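Local coordinates for protein serine-pyruvate aminotransferase (AgxT) (Sulfolobus solfataricus, PDB 3ZRP) that catalyses the pyridoxal-phosphate-dependent transfer of an amino group from serine to pyruvate, and probably also acts on alanine and glyoxylate, at residues A36-S40 with I249-A253; P60-A66 with G196-L200; E68-S72 with L221-N225; T134-T138 with S166-E172. One frame throughout, in Å; residues are numbered along the deposited sequence. Where two conformers were deposited one is given.

Two of the four contacts, 2 and 4, build the cofactor site from pieces far apart in sequence; contacts 1 and 3 pack beside contact 2. Contacts 2 and 4 both touch the same PLP, one at its phosphate and the other at its ring hydroxyl O3; their centres lie about 15 Å apart and they do not touch each other. Contact 3, its centre about 11 Å from that of contact 2, shares helix 63-69 with it and meets it where L200 CD2 lies 3.3 Å from S69 OG. Contact 1, its centre about 14 Å away, meets it where I249 CG1 lies 3.6 Å from L197 CD1. Contacts 2 and 3 also both reach the second subunit.

Contact 1: residues A36-S40 with I249-A253; sequences ALAYS and ILQLA
Two α-helical segments, A36-S40 and I249-A253, pack with their axes 8.4 Å apart at closest approach, a separation allowed by small residues at the interface; their N-to-C directions differ by 47° (signed crossing angle +47°). A253, A36 and S40 make the centre of it. The nearest CA pair is S40 with A253 at 4.9 Å, and towards the other end the CA atoms of L37 and I249 are 6.5 Å apart. A36 CB lies 3.9 Å from A253 CB and 3.6 Å from L250 CD2, while A253 CB also sits 3.6 Å from the carbonyl oxygen A36 O. S40 takes the m rotamer, which folds OG back to donate to A36 O (3.0 Å), so that the hydroxyl is satisfied within its own helix and can press against the partner, 3.3 Å from A253 CA. Such alanine- and serine-lined helix pairing belongs here to the large domain of a fold-type I PLP enzyme, where helices 31-48 and 246-262 lie together on one face of the mixed sheet; L37, S40 and L252 all rest on I58 of strand 55-60, and L252 reaches L197 and L199 of strand 197-202. Around the small residues, larger side chains close the seam. I249, with chi1 m, brings CG2 to 4.0 Å from L37 CA, and Y39, with chi1 t, carries its ring past the other helix, CE2 3.2 Å from A253 O.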
# COMPACT_ATOMS: atom_id res chain seq x y z
N ALA A 36 3.22 16.55 -6.25
CA ALA A 36 4.22 15.50 -6.00
C ALA A 36 3.91 14.28 -6.87
O ALA A 36 4.80 13.66 -7.45
CB ALA A 36 4.25 15.14 -4.50
N LEU A 37 2.62 13.95 -6.98
CA LEU A 37 2.18 12.84 -7.81
C LEU A 37 2.50 13.10 -9.27
O LEU A 37 3.06 12.23 -9.93
CB LEU A 37 0.68 12.57 -7.62
CG LEU A 37 0.08 11.40 -8.44
CD1 LEU A 37 0.90 10.12 -8.33
CD2 LEU A 37 -1.38 11.11 -8.04
N ALA A 38 2.16 14.28 -9.78
CA ALA A 38 2.47 14.65 -11.16
C ALA A 38 3.97 14.57 -11.45
O ALA A 38 4.40 14.07 -12.50
CB ALA A 38 1.94 16.07 -11.49
N TYR A 39 4.76 15.08 -10.52
CA TYR A 39 6.20 15.06 -10.66
C TYR A 39 6.77 13.63 -10.68
O TYR A 39 7.67 13.32 -11.46
CB TYR A 39 6.86 15.91 -9.56
CG TYR A 39 8.35 16.03 -9.76
CD1 TYR A 39 8.89 17.07 -10.54
CD2 TYR A 39 9.22 15.10 -9.20
CE1 TYR A 39 10.27 17.19 -10.72
CE2 TYR A 39 10.59 15.21 -9.38
CZ TYR A 39 11.11 16.25 -10.15
OH TYR A 39 12.47 16.34 -10.33
N SER A 40 6.24 12.76 -9.82
CA SER A 40 6.68 11.36 -9.81
C SER A 40 6.30 10.64 -11.09
O SER A 40 7.09 9.85 -11.63
CB SER A 40 6.13 10.63 -8.56
OG SER A 40 6.61 11.26 -7.40
N ILE A 249 4.43 9.05 -1.32
CA ILE A 249 4.49 9.68 -2.66
C ILE A 249 5.28 11.01 -2.63
O ILE A 249 5.97 11.37 -3.60
CB ILE A 249 3.08 9.88 -3.24
CG1 ILE A 249 2.49 8.52 -3.67
CG2 ILE A 249 3.12 10.79 -4.50
CD1 ILE A 249 0.99 8.51 -3.95
N LEU A 250 5.16 11.76 -1.53
CA LEU A 250 5.99 12.97 -1.32
C LEU A 250 7.47 12.59 -1.31
O LEU A 250 8.31 13.25 -1.95
CB LEU A 250 5.62 13.65 0.01
CG LEU A 250 4.20 14.23 0.18
CD1 LEU A 250 4.02 14.86 1.58
CD2 LEU A 250 3.89 15.22 -0.90
N GLN A 251 7.80 11.53 -0.55
CA GLN A 251 9.17 11.02 -0.51
C GLN A 251 9.64 10.59 -1.91
O GLN A 251 10.77 10.92 -2.32
CB GLN A 251 9.30 9.87 0.52
CG GLN A 251 9.10 10.36 1.96
CD GLN A 251 8.85 9.25 2.98
OE1 GLN A 251 8.03 8.37 2.77
NE2 GLN A 251 9.54 9.32 4.12
N LEU A 252 8.78 9.88 -2.64
CA LEU A 252 9.08 9.45 -4.02
C LEU A 252 9.42 10.64 -4.95
O LEU A 252 10.33 10.55 -5.77
CB LEU A 252 7.95 8.58 -4.63
CG LEU A 252 8.19 8.05 -6.06
CD1 LEU A 252 9.43 7.11 -6.14
CD2 LEU A 252 6.97 7.35 -6.67
N ALA A 253 8.67 11.74 -4.84
CA ALA A 253 8.93 12.91 -5.72
C ALA A 253 10.33 13.51 -5.50
O ALA A 253 11.02 13.95 -6.45
CB ALA A 253 7.85 13.97 -5.53

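Contact 2: residues P60-A66 with G196-L200; sequences PGGGTSA and GLGLL. With PLP (pyridoxal-5'-phosphate), chain C.
Neighbouring side chains on the first helical turn do different jobs: S65 OG accepts from G62 N within the loop, whereas T64 OG1 binds the phosphate. Strand 55-60 ends at P60, which pairs with L197 as an antiparallel non-hydrogen-bonded pair (CA-CA 4.6 Å); next to it G61 N donates to G196 O at 2.9 Å, and a water joins G61 O (2.8 Å) to G196 N (2.7 Å). The chain then turns through G61 and G62, the N-cap, into helix 63-69. S65 adopts chi1 p, bringing OG within 3.0 Å of G62 N; T64 is at chi1 m. A66 CB meets L200 CD1 at 3.9 Å, L200 having chi1 m and chi2 near 101°. Side chains are missing where space is tight: a CB on G198 would clash with G62 O, one on G62 with PLP O1P, one on G63 with the ester oxygen O4P. G63 N donates to PLP O1P (2.9 Å), T64 N and T64 OG1 to PLP O3P (2.8 and 2.5 Å), so the negative phosphate is held by donors at a helix N-terminus.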
# COMPACT_ATOMS: atom_id res chain seq x y z
N PRO A 60 -0.82 1.79 -4.74
CA PRO A 60 -0.31 1.27 -3.47
C PRO A 60 0.25 -0.14 -3.55
O PRO A 60 -0.17 -0.94 -4.40
CB PRO A 60 -1.55 1.29 -2.54
CG PRO A 60 -2.54 2.22 -3.25
CD PRO A 60 -2.28 1.96 -4.71
N GLY A 61 1.15 -0.43 -2.63
CA GLY A 61 1.67 -1.76 -2.40
C GLY A 61 3.15 -1.83 -2.66
O GLY A 61 3.98 -1.39 -1.84
N GLY A 62 3.48 -2.41 -3.80
CA GLY A 62 4.88 -2.56 -4.17
C GLY A 62 5.00 -3.29 -5.49
O GLY A 62 4.04 -3.35 -6.26
N GLY A 63 6.17 -3.86 -5.74
CA GLY A 63 6.38 -4.63 -6.96
C GLY A 63 5.34 -5.72 -7.16
O GLY A 63 4.88 -5.94 -8.26
N THR A 64 4.95 -6.43 -6.09
CA THR A 64 3.93 -7.51 -6.26
C THR A 64 2.51 -7.00 -6.69
O THR A 64 1.84 -7.65 -7.50
CB THR A 64 3.82 -8.38 -4.93
OG1 THR A 64 5.15 -8.77 -4.56
CG2 THR A 64 2.96 -9.58 -5.17
N SER A 65 2.08 -5.85 -6.16
CA SER A 65 0.76 -5.34 -6.49
C SER A 65 0.85 -4.81 -7.93
O SER A 65 -0.07 -5.06 -8.69
CB SER A 65 0.26 -4.25 -5.56
OG SER A 65 1.09 -3.11 -5.49
N ALA A 66 2.00 -4.24 -8.28
CA ALA A 66 2.19 -3.79 -9.68
C ALA A 66 2.10 -5.00 -10.62
O ALA A 66 1.38 -4.97 -11.62
CB ALA A 66 3.49 -3.05 -9.86
N GLY A 196 6.09 1.09 -0.22
CA GLY A 196 4.63 1.29 -0.21
C GLY A 196 3.95 1.60 -1.54
O GLY A 196 2.73 1.74 -1.60
N LEU A 197 4.75 1.68 -2.61
CA LEU A 197 4.25 2.01 -3.95
C LEU A 197 4.74 1.03 -5.01
O LEU A 197 5.93 0.68 -5.03
CB LEU A 197 4.69 3.43 -4.36
CG LEU A 197 4.25 4.57 -3.44
CD1 LEU A 197 4.97 5.88 -3.88
CD2 LEU A 197 2.74 4.73 -3.46
N GLY A 198 3.82 0.59 -5.87
CA GLY A 198 4.18 -0.09 -7.11
C GLY A 198 4.11 0.96 -8.21
O GLY A 198 3.34 1.91 -8.07
N LEU A 199 4.96 0.85 -9.23
CA LEU A 199 5.03 1.86 -10.31
C LEU A 199 4.98 1.20 -11.67
O LEU A 199 5.66 0.22 -11.92
CB LEU A 199 6.31 2.69 -10.19
CG LEU A 199 6.46 3.71 -9.06
CD1 LEU A 199 6.79 2.99 -7.81
CD2 LEU A 199 7.56 4.70 -9.40
N LEU A 200 4.17 1.74 -12.59
CA LEU A 200 3.98 1.09 -13.89
C LEU A 200 4.05 2.12 -15.00
O LEU A 200 3.64 3.23 -14.79
CB LEU A 200 2.62 0.35 -13.95
CG LEU A 200 2.43 -0.76 -12.88
CD1 LEU A 200 1.55 -0.25 -11.69
CD2 LEU A 200 1.84 -2.01 -13.47
N1 PLP C . 10.28 -8.59 -8.37
C2 PLP C . 11.61 -8.50 -8.01
C2A PLP C . 12.66 -8.72 -9.06
C3 PLP C . 11.97 -8.18 -6.68
O3 PLP C . 13.16 -8.06 -6.39
C4 PLP C . 10.99 -7.95 -5.72
C4A PLP C . 11.42 -7.57 -4.29
C5 PLP C . 9.64 -8.08 -6.12
C6 PLP C . 9.29 -8.37 -7.45
C5A PLP C . 8.49 -7.87 -5.18
O4P PLP C . 8.34 -6.53 -4.73
P PLP C . 7.56 -6.14 -3.40
O1P PLP C . 7.70 -4.65 -3.40
O2P PLP C . 8.34 -6.83 -2.34
O3P PLP C . 6.19 -6.66 -3.64
O HOH W 1 6.81 -1.08 -1.72

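Contact 3: residues E68-S72 with L221-N225; sequences ESVTS and LDLRN
At the end of helix 63-69 the chain tightens into a 3-10 turn over residues 70-72, and this turn meets the start of helix 223-234; S69 CA lies 4.9 Å from L221 CA, and S72 CA 5.3 Å from D222 CA. S72 carries most of the polar traffic. In the m rotamer its OG donates to S69 O (2.7 Å) and accepts from L223 N (2.8 Å, nearly linear at 171°), thus giving a partner to one of the backbone amides at the start of the next helix. Its carbonyl S72 O takes both R224 NH1 (2.8 Å) and R224 NH2 (2.9 Å), approached near the guanidinium plane. D222 is the N-cap: D222 OD1 accepts from R224 N (2.9 Å) and also forms a salt bridge with R224 NH1 (3.0 Å). R224 NE is satisfied by Q213 O. T71 OG1 donates to E68 O at 2.7 Å, as a side chain closing its own turn. S69 OG, hydrogen-bonded to A66 O, makes a van der Waals contact with L223 CD2 at 3.4 Å; E68 CG and L221 CD1 form an apolar contact at 3.7 Å. The carboxylate of E68 turns to Y99 and to Y219 and Y220 of the second subunit, while S72, L223 and R224 pack on L210 of helix 204-212, and S69 and L223 on L200 of strand 197-202.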
# COMPACT_ATOMS: atom_id res chain seq x y z
N GLU A 68 0.60 -7.94 -10.19
CA GLU A 68 -0.76 -8.45 -10.24
C GLU A 68 -1.72 -7.52 -11.03
O GLU A 68 -2.64 -8.00 -11.73
CB GLU A 68 -1.28 -8.73 -8.82
CG GLU A 68 -2.70 -9.33 -8.78
CD GLU A 68 -3.02 -10.01 -7.42
OE1 GLU A 68 -2.21 -9.92 -6.46
OE2 GLU A 68 -4.09 -10.61 -7.34
N SER A 69 -1.50 -6.21 -10.93
CA SER A 69 -2.29 -5.23 -11.67
C SER A 69 -2.24 -5.45 -13.21
O SER A 69 -3.10 -4.93 -13.92
CB SER A 69 -1.91 -3.80 -11.29
OG SER A 69 -0.77 -3.32 -12.00
N VAL A 70 -1.26 -6.20 -13.71
CA VAL A 70 -1.17 -6.57 -15.14
C VAL A 70 -2.38 -7.42 -15.57
O VAL A 70 -2.78 -7.41 -16.74
CB VAL A 70 0.19 -7.22 -15.48
CG1 VAL A 70 0.20 -7.80 -16.90
CG2 VAL A 70 1.35 -6.22 -15.27
N THR A 71 -3.04 -8.08 -14.62
CA THR A 71 -4.34 -8.76 -14.91
C THR A 71 -5.41 -7.81 -15.50
O THR A 71 -6.40 -8.30 -16.10
CB THR A 71 -4.89 -9.50 -13.67
OG1 THR A 71 -5.09 -8.57 -12.59
CG2 THR A 71 -3.91 -10.61 -13.28
N SER A 72 -5.20 -6.49 -15.35
CA SER A 72 -6.05 -5.44 -15.92
C SER A 72 -6.06 -5.50 -17.45
O SER A 72 -6.95 -4.91 -18.10
CB SER A 72 -5.55 -4.05 -15.49
OG SER A 72 -5.60 -3.86 -14.06
N LEU A 221 -6.83 -3.48 -7.63
CA LEU A 221 -5.70 -3.58 -8.55
C LEU A 221 -6.08 -3.49 -10.01
O LEU A 221 -5.26 -3.78 -10.89
CB LEU A 221 -4.86 -4.85 -8.33
CG LEU A 221 -4.30 -5.00 -6.90
CD1 LEU A 221 -3.50 -6.30 -6.74
CD2 LEU A 221 -3.47 -3.81 -6.48
N ASP A 222 -7.32 -3.09 -10.28
CA ASP A 222 -7.68 -2.78 -11.67
C ASP A 222 -7.12 -1.39 -11.98
O ASP A 222 -7.51 -0.40 -11.33
CB ASP A 222 -9.20 -2.85 -11.87
CG ASP A 222 -9.64 -2.54 -13.31
OD1 ASP A 222 -8.80 -2.18 -14.17
OD2 ASP A 222 -10.86 -2.63 -13.55
N LEU A 223 -6.17 -1.33 -12.91
CA LEU A 223 -5.53 -0.10 -13.32
C LEU A 223 -6.52 0.94 -13.86
O LEU A 223 -6.26 2.15 -13.75
CB LEU A 223 -4.41 -0.38 -14.34
CG LEU A 223 -3.20 -1.18 -13.81
CD1 LEU A 223 -2.24 -1.54 -14.97
CD2 LEU A 223 -2.48 -0.41 -12.66
N ARG A 224 -7.67 0.49 -14.37
CA ARG A 224 -8.77 1.40 -14.74
C ARG A 224 -9.23 2.30 -13.59
O ARG A 224 -9.62 3.44 -13.82
CB ARG A 224 -9.97 0.65 -15.33
CG ARG A 224 -9.67 -0.08 -16.61
CD ARG A 224 -10.77 -1.07 -16.99
NE ARG A 224 -10.37 -1.84 -18.16
CZ ARG A 224 -9.45 -2.80 -18.15
NH1 ARG A 224 -8.84 -3.15 -17.00
NH2 ARG A 224 -9.15 -3.43 -19.27
N ASN A 225 -9.21 1.80 -12.36
CA ASN A 225 -9.64 2.59 -11.23
C ASN A 225 -8.64 3.66 -10.81
O ASN A 225 -9.03 4.68 -10.24
CB ASN A 225 -10.01 1.66 -10.05
CG ASN A 225 -11.25 0.87 -10.32
OD1 ASN A 225 -12.17 1.38 -10.96
ND2 ASN A 225 -11.30 -0.37 -9.86

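Contact 4: residues T134-T138 with S166-E172; sequences THVET and SSVGAEE. With PLP (pyridoxal-5'-phosphate), chain C.
Neither segment is regular for long: T134-T138 holds the short strand 136-137, and S166-E172 is a loop, their closest CA atoms being those of V136 and S166, 5.6 Å apart. Among the direct polar contacts, T138 OG1 (chi1 m) and S166 OG (chi1 m) are hydrogen-bonded at 2.8 Å. Water supplies two more links. One accepts from V136 N (3.0 Å) and S166 N (3.2 Å); the other donates to E172 O (2.7 Å) and lies 3.2 Å from H135 NE2. Van der Waals packing completes the seam, with V136, chi1 t, placing CG2 3.8 Å from S167 CB and CB 3.6 Å from S166 O, while H135 CE1 meets the ring-plane neighbour E172 O at 3.3 Å. The carboxylate of E171, with OE2 3.7 Å from V136 CG2, is bound by R143 (salt bridge) and the backbone N of N299. Against the cofactor, T138 OG1 makes a very short hydrogen bond to PLP O3 (2.4 Å), S166 OG lies 3.2 Å from PLP O3, and V136 O 3.4 Å from PLP C2A: this is the ring-hydroxyl side of a fold-type I PLP pocket.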
# COMPACT_ATOMS: atom_id res chain seq x y z
N THR A 134 11.64 -10.91 -16.39
CA THR A 134 12.23 -10.27 -15.21
C THR A 134 13.54 -9.62 -15.62
O THR A 134 14.47 -10.35 -16.05
CB THR A 134 12.54 -11.30 -14.11
OG1 THR A 134 11.39 -12.14 -13.93
CG2 THR A 134 12.92 -10.62 -12.77
N HIS A 135 13.66 -8.30 -15.45
CA HIS A 135 14.91 -7.62 -15.87
C HIS A 135 16.10 -8.09 -15.02
O HIS A 135 17.12 -8.57 -15.54
CB HIS A 135 14.76 -6.12 -15.89
CG HIS A 135 15.81 -5.42 -16.68
ND1 HIS A 135 15.77 -4.06 -16.94
CD2 HIS A 135 16.91 -5.89 -17.33
CE1 HIS A 135 16.80 -3.73 -17.70
NE2 HIS A 135 17.51 -4.82 -17.94
N VAL A 136 15.97 -7.98 -13.69
CA VAL A 136 16.98 -8.55 -12.80
C VAL A 136 16.28 -9.47 -11.82
O VAL A 136 15.38 -9.02 -11.12
CB VAL A 136 17.73 -7.43 -12.04
CG1 VAL A 136 18.58 -8.01 -10.90
CG2 VAL A 136 18.58 -6.58 -13.00
N GLU A 137 16.66 -10.74 -11.83
CA GLU A 137 16.19 -11.73 -10.88
C GLU A 137 16.97 -11.62 -9.57
O GLU A 137 18.11 -12.08 -9.44
CB GLU A 137 16.30 -13.15 -11.47
CG GLU A 137 15.95 -14.28 -10.54
CD GLU A 137 14.58 -14.11 -9.90
OE1 GLU A 137 13.57 -14.04 -10.64
OE2 GLU A 137 14.52 -14.08 -8.65
N THR A 138 16.32 -11.02 -8.58
CA THR A 138 16.92 -10.67 -7.30
C THR A 138 17.44 -11.88 -6.54
O THR A 138 18.41 -11.76 -5.81
CB THR A 138 15.86 -9.92 -6.44
OG1 THR A 138 15.29 -8.89 -7.23
CG2 THR A 138 16.49 -9.31 -5.15
N SER A 166 14.06 -4.66 -9.50
CA SER A 166 15.48 -4.52 -9.15
C SER A 166 16.37 -4.03 -10.31
O SER A 166 17.60 -4.23 -10.32
CB SER A 166 16.02 -5.84 -8.62
OG SER A 166 15.45 -6.10 -7.36
N SER A 167 15.76 -3.38 -11.29
CA SER A 167 16.57 -2.81 -12.38
C SER A 167 16.38 -1.30 -12.66
O SER A 167 17.36 -0.58 -12.96
CB SER A 167 16.36 -3.61 -13.68
OG SER A 167 15.08 -3.29 -14.20
N VAL A 168 15.14 -0.81 -12.58
CA VAL A 168 14.83 0.58 -12.89
C VAL A 168 15.55 1.51 -11.90
O VAL A 168 15.50 1.30 -10.68
CB VAL A 168 13.29 0.87 -12.92
CG1 VAL A 168 12.99 2.36 -13.22
CG2 VAL A 168 12.59 -0.05 -13.91
N GLY A 169 16.25 2.50 -12.45
CA GLY A 169 17.04 3.44 -11.68
C GLY A 169 18.48 3.00 -11.54
O GLY A 169 19.28 3.71 -10.93
N ALA A 170 18.83 1.85 -12.12
CA ALA A 170 20.21 1.33 -11.99
C ALA A 170 20.77 0.71 -13.27
O ALA A 170 21.96 0.86 -13.56
CB ALA A 170 20.28 0.32 -10.84
N GLU A 171 19.93 -0.02 -14.00
CA GLU A 171 20.30 -0.66 -15.28
C GLU A 171 19.71 0.20 -16.37
O GLU A 171 18.72 0.91 -16.14
CB GLU A 171 19.76 -2.10 -15.40
CG GLU A 171 20.04 -3.05 -14.21
CD GLU A 171 21.40 -3.76 -14.27
OE1 GLU A 171 22.19 -3.55 -15.22
OE2 GLU A 171 21.69 -4.56 -13.37
N GLU A 172 20.29 0.15 -17.57
CA GLU A 172 19.65 0.79 -18.71
C GLU A 172 18.23 0.24 -18.91
O GLU A 172 18.03 -0.98 -18.94
CB GLU A 172 20.45 0.60 -20.00
CG GLU A 172 19.88 1.44 -21.15
CD GLU A 172 20.47 1.12 -22.53
OE1 GLU A 172 21.15 0.08 -22.70
OE2 GLU A 172 20.21 1.92 -23.45
N1 PLP C . 10.28 -8.59 -8.37
C2 PLP C . 11.61 -8.50 -8.01
C2A PLP C . 12.66 -8.72 -9.06
C3 PLP C . 11.97 -8.18 -6.68
O3 PLP C . 13.16 -8.06 -6.39
C4 PLP C . 10.99 -7.95 -5.72
C4A PLP C . 11.42 -7.57 -4.29
C5 PLP C . 9.64 -8.08 -6.12
C6 PLP C . 9.29 -8.37 -7.45
C5A PLP C . 8.49 -7.87 -5.18
O4P PLP C . 8.34 -6.53 -4.73
P PLP C . 7.56 -6.14 -3.40
O1P PLP C . 7.70 -4.65 -3.40
O2P PLP C . 8.34 -6.83 -2.34
O3P PLP C . 6.19 -6.66 -3.64
O HOH W 2 19.80 -3.05 -19.21
O HOH W 3 13.88 -6.77 -11.85